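Local atomic coordinates of phosphoribosylformylglycinamidine synthase 2 (Thermus thermophilus, PDB entry 3VIU), a protein that belongs to the PurM-like AIR synthase-related family, carrying two pairs of N- and C-terminal domain repeats, and holds ADP and magnesium in the crystal. Residues Arg559-Glu570 with Leu682-Gly691. Sequence-based numbering, arbitrary orientation.
Sequences RPGEVLLLIGEE and LPYRVLGETG
Strands 563-567 and 684-690 run antiparallel, with L566 and R685 exchanging both backbone bonds: L566 N reaches R685 O at 2.8 Å, and R685 N returns to L566 O. L564 marks a classic beta bulge, where L687 and G688 together face one residue. L564 N bonds almost straight (177°) to G688 O, while L564 O takes only weak bonds from L687 N and G688 N. Beyond the strand end, G568 N still holds P683 O. The pair lies inside the seven-stranded mixed sheet of the second AIR synthase-related C-terminal domain, with strand 661-665 on the far edge of 563-567 and strand 641-644 beyond 684-690.

On the face carrying V563, L565 and I567, V686, paired with L565, also reaches diagonally to V563, their CG1 methyls 3.5 Å apart; both have CG1 anti to the backbone N (chi1 -178°). Helix 670-679 packs on this side, touching V563, I567 and Y684, and Y684 OH is hydrogen-bonded to E678. L687, in the bulge, leans toward the other strand, its CD1 3.9 Å from L566 CB, while its side chain and that of E570 pass in opposite directions, bringing CD2 near OE2. E570 OE2 forms a salt bridge with R685 NH1 at 3.0 Å: it sits in the guanidinium plane, but the nitrogen approaches from above the carboxylate, the two planes being 72° apart. Bends at chi2 and chi3 of R685 carry the guanidinium to E570. At the opposite end, T690 OG1 donates a hydrogen bond to R559 O, on a lone pair, at 2.5 Å, and accepts one from E562 N at 3.2 Å.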
ATOM      1  N   ARG A 559     -20.927 -13.488 -20.710  1.00 25.77           N
ATOM      2  CA  ARG A 559     -21.855 -14.094 -21.654  1.00 26.75           C
ATOM      3  C   ARG A 559     -23.202 -13.397 -21.658  1.00 26.17           C
ATOM      4  O   ARG A 559     -23.615 -12.812 -20.656  1.00 27.14           O
ATOM      5  CB  ARG A 559     -22.049 -15.577 -21.315  1.00 29.39           C
ATOM      6  CG  ARG A 559     -22.137 -15.851 -19.815  1.00 33.80           C
ATOM      7  CD  ARG A 559     -22.541 -17.290 -19.480  1.00 36.92           C
ATOM      8  NE  ARG A 559     -21.617 -18.291 -20.011  1.00 40.79           N
ATOM      9  CZ  ARG A 559     -21.745 -18.881 -21.198  1.00 43.35           C
ATOM     10  NH1 ARG A 559     -22.766 -18.577 -21.995  1.00 43.01           N
ATOM     11  NH2 ARG A 559     -20.854 -19.784 -21.592  1.00 42.15           N
ATOM     12  N   PRO A 560     -23.907 -13.447 -22.796  1.00 25.02           N
ATOM     13  CA  PRO A 560     -25.226 -12.816 -22.912  1.00 24.47           C
ATOM     14  C   PRO A 560     -26.313 -13.635 -22.208  1.00 22.75           C
ATOM     15  O   PRO A 560     -26.161 -14.845 -22.031  1.00 21.54           O
ATOM     16  CB  PRO A 560     -25.439 -12.752 -24.420  1.00 23.82           C
ATOM     17  CG  PRO A 560     -24.734 -13.993 -24.899  1.00 24.78           C
ATOM     18  CD  PRO A 560     -23.451 -13.959 -24.102  1.00 24.63           C
ATOM     19  N   GLY A 561     -27.394 -12.970 -21.796  1.00 20.83           N
ATOM     20  CA  GLY A 561     -28.494 -13.669 -21.150  1.00 18.40           C
ATOM     21  C   GLY A 561     -28.451 -13.812 -19.641  1.00 17.50           C
ATOM     22  O   GLY A 561     -29.373 -14.362 -19.043  1.00 18.73           O
ATOM     23  N   GLU A 562     -27.385 -13.338 -19.011  1.00 17.80           N
ATOM     24  CA  GLU A 562     -27.286 -13.431 -17.563  1.00 16.46           C
ATOM     25  C   GLU A 562     -28.099 -12.308 -16.937  1.00 16.11           C
ATOM     26  O   GLU A 562     -28.160 -11.204 -17.478  1.00 16.57           O
ATOM     27  CB  GLU A 562     -25.822 -13.336 -17.119  1.00 17.14           C
ATOM     28  CG  GLU A 562     -25.017 -14.606 -17.387  1.00 20.89           C
ATOM     29  CD  GLU A 562     -23.624 -14.581 -16.775  1.00 23.08           C
ATOM     30  OE1 GLU A 562     -23.025 -15.671 -16.649  1.00 26.46           O
ATOM     31  OE2 GLU A 562     -23.123 -13.486 -16.425  1.00 23.69           O
ATOM     32  N   VAL A 563     -28.748 -12.593 -15.814  1.00 14.31           N
ATOM     33  CA  VAL A 563     -29.533 -11.569 -15.140  1.00 15.08           C
ATOM     34  C   VAL A 563     -28.542 -10.688 -14.374  1.00 16.09           C
ATOM     35  O   VAL A 563     -27.645 -11.193 -13.696  1.00 15.18           O
ATOM     36  CB  VAL A 563     -30.559 -12.179 -14.147  1.00 14.03           C
ATOM     37  CG1 VAL A 563     -31.388 -11.071 -13.511  1.00 11.90           C
ATOM     38  CG2 VAL A 563     -31.468 -13.168 -14.867  1.00 11.81           C
ATOM     39  N   LEU A 564     -28.711  -9.375 -14.501  1.00 15.79           N
ATOM     40  CA  LEU A 564     -27.837  -8.402 -13.853  1.00 15.50           C
ATOM     41  C   LEU A 564     -28.532  -7.727 -12.672  1.00 13.81           C
ATOM     42  O   LEU A 564     -29.527  -7.033 -12.845  1.00 14.64           O
ATOM     43  CB  LEU A 564     -27.396  -7.352 -14.887  1.00 15.57           C
ATOM     44  CG  LEU A 564     -26.633  -6.109 -14.398  1.00 17.90           C
ATOM     45  CD1 LEU A 564     -25.407  -6.531 -13.609  1.00 14.28           C
ATOM     46  CD2 LEU A 564     -26.242  -5.242 -15.600  1.00 13.28           C
ATOM     47  N   LEU A 565     -27.999  -7.930 -11.474  1.00 13.00           N
ATOM     48  CA  LEU A 565     -28.583  -7.345 -10.269  1.00 14.48           C
ATOM     49  C   LEU A 565     -27.671  -6.314  -9.587  1.00 15.77           C
ATOM     50  O   LEU A 565     -26.482  -6.203  -9.894  1.00 15.96           O
ATOM     51  CB  LEU A 565     -28.906  -8.434  -9.239  1.00 12.48           C
ATOM     52  CG  LEU A 565     -29.856  -9.583  -9.551  1.00 15.29           C
ATOM     53  CD1 LEU A 565     -29.167 -10.625 -10.451  1.00 15.33           C
ATOM     54  CD2 LEU A 565     -30.272 -10.229  -8.236  1.00 16.01           C
ATOM     55  N   LEU A 566     -28.245  -5.582  -8.637  1.00 15.95           N
ATOM     56  CA  LEU A 566     -27.505  -4.586  -7.894  1.00 14.85           C
ATOM     57  C   LEU A 566     -27.853  -4.675  -6.415  1.00 15.73           C
ATOM     58  O   LEU A 566     -29.026  -4.600  -6.043  1.00 15.85           O
ATOM     59  CB  LEU A 566     -27.830  -3.201  -8.446  1.00 16.03           C
ATOM     60  CG  LEU A 566     -27.170  -1.930  -7.899  1.00 18.98           C
ATOM     61  CD1 LEU A 566     -28.029  -1.328  -6.810  1.00 18.67           C
ATOM     62  CD2 LEU A 566     -25.766  -2.236  -7.411  1.00 16.81           C
ATOM     63  N   ILE A 567     -26.830  -4.877  -5.582  1.00 17.10           N
ATOM     64  CA  ILE A 567     -26.995  -4.939  -4.128  1.00 17.10           C
ATOM     65  C   ILE A 567     -26.874  -3.478  -3.705  1.00 17.01           C
ATOM     66  O   ILE A 567     -25.875  -2.833  -4.016  1.00 13.85           O
ATOM     67  CB  ILE A 567     -25.838  -5.695  -3.410  1.00 19.30           C
ATOM     68  CG1 ILE A 567     -25.443  -6.959  -4.173  1.00 18.52           C
ATOM     69  CG2 ILE A 567     -26.263  -6.040  -1.980  1.00 19.32           C
ATOM     70  CD1 ILE A 567     -26.449  -8.047  -4.121  1.00 22.05           C
ATOM     71  N   GLY A 568     -27.879  -2.961  -3.003  1.00 18.25           N
ATOM     72  CA  GLY A 568     -27.853  -1.570  -2.578  1.00 20.39           C
ATOM     73  C   GLY A 568     -28.810  -0.748  -3.424  1.00 21.65           C
ATOM     74  O   GLY A 568     -29.625  -1.312  -4.156  1.00 22.00           O
ATOM     75  N   GLU A 569     -28.718   0.574  -3.347  1.00 22.99           N
ATOM     76  CA  GLU A 569     -29.609   1.426  -4.131  1.00 25.64           C
ATOM     77  C   GLU A 569     -28.950   2.238  -5.242  1.00 25.92           C
ATOM     78  O   GLU A 569     -27.738   2.485  -5.225  1.00 25.15           O
ATOM     79  CB  GLU A 569     -30.421   2.322  -3.196  1.00 27.74           C
ATOM     80  CG  GLU A 569     -31.649   1.578  -2.660  1.00 33.44           C
ATOM     81  CD  GLU A 569     -32.224   2.168  -1.391  1.00 36.54           C
ATOM     82  OE1 GLU A 569     -33.219   1.600  -0.893  1.00 36.48           O
ATOM     83  OE2 GLU A 569     -31.684   3.185  -0.891  1.00 38.89           O
ATOM     84  N   GLU A 570     -29.770   2.638  -6.211  1.00 25.02           N
ATOM     85  CA  GLU A 570     -29.314   3.376  -7.383  1.00 26.31           C
ATOM     86  C   GLU A 570     -28.838   4.785  -7.116  1.00 25.77           C
ATOM     87  O   GLU A 570     -27.972   5.290  -7.822  1.00 24.84           O
ATOM     88  CB  GLU A 570     -30.427   3.435  -8.434  1.00 27.55           C
ATOM     89  CG  GLU A 570     -31.152   2.121  -8.659  1.00 31.52           C
ATOM     90  CD  GLU A 570     -32.192   2.211  -9.759  1.00 32.72           C
ATOM     91  OE1 GLU A 570     -32.848   3.270  -9.876  1.00 33.37           O
ATOM     92  OE2 GLU A 570     -32.361   1.219 -10.498  1.00 32.95           O
ATOM     93  N   LEU A 682     -31.073  -6.968   2.776  1.00 19.65           N
ATOM     94  CA  LEU A 682     -30.352  -6.054   1.899  1.00 18.73           C
ATOM     95  C   LEU A 682     -31.171  -5.520   0.729  1.00 19.07           C
ATOM     96  O   LEU A 682     -31.818  -6.281   0.008  1.00 19.62           O
ATOM     97  CB  LEU A 682     -29.093  -6.738   1.354  1.00 15.99           C
ATOM     98  CG  LEU A 682     -27.988  -7.132   2.339  1.00 15.50           C
ATOM     99  CD1 LEU A 682     -26.781  -7.677   1.585  1.00 11.70           C
ATOM    100  CD2 LEU A 682     -27.586  -5.915   3.160  1.00 17.21           C
ATOM    101  N   PRO A 683     -31.161  -4.193   0.531  1.00 19.46           N
ATOM    102  CA  PRO A 683     -31.922  -3.624  -0.583  1.00 18.37           C
ATOM    103  C   PRO A 683     -31.233  -4.121  -1.843  1.00 19.57           C
ATOM    104  O   PRO A 683     -30.009  -4.262  -1.860  1.00 18.07           O
ATOM    105  CB  PRO A 683     -31.736  -2.120  -0.399  1.00 20.38           C
ATOM    106  CG  PRO A 683     -31.455  -1.970   1.078  1.00 20.73           C
ATOM    107  CD  PRO A 683     -30.539  -3.132   1.341  1.00 20.09           C
ATOM    108  N   TYR A 684     -32.006  -4.410  -2.881  1.00 20.06           N
ATOM    109  CA  TYR A 684     -31.427  -4.893  -4.129  1.00 22.37           C
ATOM    110  C   TYR A 684     -32.394  -4.639  -5.270  1.00 24.86           C
ATOM    111  O   TYR A 684     -33.552  -4.278  -5.048  1.00 25.63           O
ATOM    112  CB  TYR A 684     -31.117  -6.395  -4.038  1.00 21.66           C
ATOM    113  CG  TYR A 684     -32.324  -7.301  -4.181  1.00 21.80           C
ATOM    114  CD1 TYR A 684     -32.817  -7.645  -5.443  1.00 22.89           C
ATOM    115  CD2 TYR A 684     -32.982  -7.802  -3.060  1.00 21.33           C
ATOM    116  CE1 TYR A 684     -33.936  -8.465  -5.585  1.00 21.21           C
ATOM    117  CE2 TYR A 684     -34.107  -8.623  -3.191  1.00 24.14           C
ATOM    118  CZ  TYR A 684     -34.577  -8.949  -4.457  1.00 23.48           C
ATOM    119  OH  TYR A 684     -35.690  -9.748  -4.596  1.00 24.62           O
ATOM    120  N   ARG A 685     -31.908  -4.827  -6.493  1.00 27.22           N
ATOM    121  CA  ARG A 685     -32.726  -4.634  -7.684  1.00 27.72           C
ATOM    122  C   ARG A 685     -32.238  -5.457  -8.859  1.00 26.37           C
ATOM    123  O   ARG A 685     -31.038  -5.694  -9.021  1.00 26.32           O
ATOM    124  CB  ARG A 685     -32.743  -3.162  -8.106  1.00 30.79           C
ATOM    125  CG  ARG A 685     -33.729  -2.279  -7.353  1.00 36.76           C
ATOM    126  CD  ARG A 685     -34.375  -1.265  -8.300  1.00 38.33           C
ATOM    127  NE  ARG A 685     -35.276  -1.910  -9.256  1.00 39.61           N
ATOM    128  CZ  ARG A 685     -35.306  -1.648 -10.562  1.00 39.59           C
ATOM    129  NH1 ARG A 685     -34.482  -0.751 -11.095  1.00 36.58           N
ATOM    130  NH2 ARG A 685     -36.166  -2.295 -11.339  1.00 40.06           N
ATOM    131  N   VAL A 686     -33.188  -5.893  -9.675  1.00 25.53           N
ATOM    132  CA  VAL A 686     -32.889  -6.655 -10.874  1.00 24.49           C
ATOM    133  C   VAL A 686     -32.937  -5.639 -12.013  1.00 22.86           C
ATOM    134  O   VAL A 686     -34.002  -5.350 -12.550  1.00 23.99           O
ATOM    135  CB  VAL A 686     -33.949  -7.751 -11.124  1.00 25.12           C
ATOM    136  CG1 VAL A 686     -33.577  -8.552 -12.363  1.00 23.19           C
ATOM    137  CG2 VAL A 686     -34.053  -8.665  -9.906  1.00 22.94           C
ATOM    138  N   LEU A 687     -31.774  -5.103 -12.372  1.00 20.41           N
ATOM    139  CA  LEU A 687     -31.665  -4.091 -13.419  1.00 18.90           C
ATOM    140  C   LEU A 687     -31.966  -4.551 -14.838  1.00 19.11           C
ATOM    141  O   LEU A 687     -32.589  -3.808 -15.599  1.00 19.80           O
ATOM    142  CB  LEU A 687     -30.271  -3.464 -13.392  1.00 17.12           C
ATOM    143  CG  LEU A 687     -29.820  -2.917 -12.034  1.00 17.51           C
ATOM    144  CD1 LEU A 687     -28.416  -2.371 -12.169  1.00 18.06           C
ATOM    145  CD2 LEU A 687     -30.778  -1.841 -11.541  1.00 15.05           C
ATOM    146  N   GLY A 688     -31.512  -5.754 -15.196  1.00 18.24           N
ATOM    147  CA  GLY A 688     -31.743  -6.276 -16.537  1.00 17.69           C
ATOM    148  C   GLY A 688     -30.890  -7.489 -16.883  1.00 18.35           C
ATOM    149  O   GLY A 688     -30.734  -8.399 -16.066  1.00 19.60           O
ATOM    150  N   GLU A 689     -30.342  -7.517 -18.095  1.00 17.57           N
ATOM    151  CA  GLU A 689     -29.503  -8.634 -18.525  1.00 20.03           C
ATOM    152  C   GLU A 689     -28.291  -8.199 -19.345  1.00 19.48           C
ATOM    153  O   GLU A 689     -28.194  -7.050 -19.778  1.00 20.37           O
ATOM    154  CB  GLU A 689     -30.321  -9.660 -19.333  1.00 20.10           C
ATOM    155  CG  GLU A 689     -31.119  -9.093 -20.494  1.00 21.70           C
ATOM    156  CD  GLU A 689     -31.686 -10.178 -21.412  1.00 25.74           C
ATOM    157  OE1 GLU A 689     -31.965 -11.293 -20.923  1.00 27.14           O
ATOM    158  OE2 GLU A 689     -31.865  -9.914 -22.624  1.00 27.52           O
ATOM    159  N   THR A 690     -27.368  -9.131 -19.557  1.00 17.37           N
ATOM    160  CA  THR A 690     -26.165  -8.847 -20.327  1.00 16.75           C
ATOM    161  C   THR A 690     -26.375  -9.234 -21.778  1.00 17.71           C
ATOM    162  O   THR A 690     -27.352  -9.909 -22.115  1.00 18.15           O
ATOM    163  CB  THR A 690     -24.950  -9.639 -19.794  1.00 14.96           C
ATOM    164  OG1 THR A 690     -25.243 -11.045 -19.828  1.00 16.46           O
ATOM    165  CG2 THR A 690     -24.624  -9.225 -18.371  1.00 11.73           C
ATOM    166  N   GLY A 691     -25.452  -8.804 -22.634  1.00 16.85           N
ATOM    167  CA  GLY A 691     -25.538  -9.138 -24.040  1.00 15.43           C
ATOM    168  C   GLY A 691     -25.512  -7.953 -24.980  1.00 15.83           C
ATOM    169  O   GLY A 691     -25.769  -6.813 -24.581  1.00 13.84           O
TER